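Local coordinates for protein insecticidal Delta-Endotoxin Cry8Ea1 (Bacillus Thuringiensis, PDB 3EB7) that kills the larvae of a soil-dwelling beetle pest as an insecticidal three-domain toxin, probably by binding gut-cell receptors and forming membrane pores, at residues A[259-263]-A[264-268]. Residues are numbered along the deposited sequence; the frame is centred on the assembly and turned at random.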
loop_
_atom_site.group_PDB
_atom_site.type_symbol
_atom_site.label_atom_id
_atom_site.label_comp_id
_atom_site.label_asym_id
_atom_site.label_seq_id
_atom_site.Cartn_x
_atom_site.Cartn_y
_atom_site.Cartn_z
ATOM N N SER A 259 24.627 1.222 -19.824
ATOM C CA SER A 259 24.523 0.276 -20.932
ATOM C C SER A 259 23.648 -0.900 -20.523
ATOM O O SER A 259 24.117 -1.888 -19.996
ATOM C CB SER A 259 25.906 -0.135 -21.419
ATOM O OG SER A 259 25.817 -0.886 -22.613
ATOM N N ALA A 260 22.345 -0.757 -20.752
ATOM C CA ALA A 260 21.352 -1.666 -20.189
ATOM C C ALA A 260 20.166 -1.739 -21.150
ATOM O O ALA A 260 20.098 -0.936 -22.053
ATOM C CB ALA A 260 20.914 -1.158 -18.854
ATOM N N PRO A 261 19.239 -2.708 -20.953
ATOM C CA PRO A 261 18.044 -2.831 -21.818
ATOM C C PRO A 261 17.089 -1.600 -21.780
ATOM O O PRO A 261 17.143 -0.780 -20.874
ATOM C CB PRO A 261 17.319 -4.078 -21.259
ATOM C CG PRO A 261 18.278 -4.753 -20.419
ATOM C CD PRO A 261 19.280 -3.769 -19.933
ATOM N N SER A 262 16.212 -1.513 -22.755
ATOM C CA SER A 262 15.229 -0.459 -22.839
ATOM C C SER A 262 14.320 -0.463 -21.623
ATOM O O SER A 262 14.263 -1.458 -20.884
ATOM C CB SER A 262 14.359 -0.684 -24.061
ATOM O OG SER A 262 13.646 -1.891 -23.874
ATOM N N PHE A 263 13.633 0.670 -21.445
ATOM C CA PHE A 263 12.500 0.838 -20.550
ATOM C C PHE A 263 11.529 -0.367 -20.545
ATOM O O PHE A 263 11.266 -0.963 -19.468
ATOM C CB PHE A 263 11.711 2.098 -20.927
ATOM C CG PHE A 263 10.655 2.482 -19.905
ATOM C CD1 PHE A 263 10.911 3.489 -18.970
ATOM C CD2 PHE A 263 9.423 1.827 -19.859
ATOM C CE1 PHE A 263 9.959 3.837 -18.022
ATOM C CE2 PHE A 263 8.460 2.161 -18.906
ATOM C CZ PHE A 263 8.727 3.176 -17.989
ATOM N N ASN A 264 10.977 -0.684 -21.730
ATOM C CA ASN A 264 9.991 -1.765 -21.863
ATOM C C ASN A 264 10.570 -3.100 -21.459
ATOM O O ASN A 264 9.860 -3.928 -20.854
ATOM C CB ASN A 264 9.402 -1.876 -23.262
ATOM C CG ASN A 264 8.543 -0.673 -23.645
ATOM O OD1 ASN A 264 7.966 0.011 -22.795
ATOM N ND2 ASN A 264 8.443 -0.423 -24.952
ATOM N N THR A 265 11.830 -3.343 -21.794
ATOM C CA THR A 265 12.465 -4.597 -21.377
ATOM C C THR A 265 12.549 -4.683 -19.835
ATOM O O THR A 265 12.289 -5.729 -19.262
ATOM C CB THR A 265 13.859 -4.705 -21.981
ATOM O OG1 THR A 265 13.793 -4.456 -23.398
ATOM C CG2 THR A 265 14.483 -6.046 -21.709
ATOM N N LEU A 266 12.912 -3.585 -19.168
ATOM C CA LEU A 266 12.956 -3.551 -17.693
ATOM C C LEU A 266 11.574 -3.721 -17.048
ATOM O O LEU A 266 11.439 -4.468 -16.080
ATOM C CB LEU A 266 13.618 -2.270 -17.162
ATOM C CG LEU A 266 15.094 -2.086 -17.538
ATOM C CD1 LEU A 266 15.687 -1.002 -16.674
ATOM C CD2 LEU A 266 15.916 -3.441 -17.354
ATOM N N GLU A 267 10.577 -3.021 -17.570
ATOM C CA GLU A 267 9.229 -3.101 -17.017
ATOM C C GLU A 267 8.682 -4.535 -17.119
ATOM O O GLU A 267 8.082 -5.047 -16.187
ATOM C CB GLU A 267 8.281 -2.093 -17.697
ATOM C CG GLU A 267 6.875 -2.033 -17.095
ATOM C CD GLU A 267 6.799 -1.409 -15.657
ATOM O OE1 GLU A 267 7.790 -0.832 -15.154
ATOM O OE2 GLU A 267 5.717 -1.482 -15.025
ATOM N N SER A 268 8.941 -5.201 -18.228
ATOM C CA SER A 268 8.461 -6.570 -18.386
ATOM C C SER A 268 9.359 -7.648 -17.703
ATOM O O SER A 268 8.949 -8.792 -17.534
ATOM C CB SER A 268 8.175 -6.845 -19.871
ATOM O OG SER A 268 9.314 -7.409 -20.458
#
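S262 and T265 meet through their hydroxyls, S262 OG lying 2.6 Å from T265 OG1 in a hydrogen bond that either could donate. With chi1 at 64°, S262 OG sits between its own backbone N and carbonyl carbon, which turns it forward over the first turn of the helix; T265 OG1, anti to its carbonyl carbon, reaches back to it. Two backbone bonds open the helix: L266 N donates to S262 O at 3.0 Å, and E267 N donates to F263 O at 2.9 Å. The serine at the N-cap position and these i to i+4 bonds define the start of helix 263-270, a short helix of the second domain of the three-domain Cry fold, set against helix 198-220 of the N-terminal domain. Apolar contact flanks the polar pair. P261 CB is 3.5 Å from T265 CG2, tighter than usual for two carbons, while P261 CG lies 4.1 Å from L266 CD2, the two side chains crossing at about a right angle; both residues also touch I422 on strand 414-422. The F263 ring turns from the helix toward W201 and Y204, both edge-to-face with it, and the backbone N264 N lies at its edge, 3.5 Å from F263 CD2; the N264 amide plane stands 87° from the ring. E267 carries its carboxylate to R208 in a salt bridge and to W201 NE1 in a hydrogen bond.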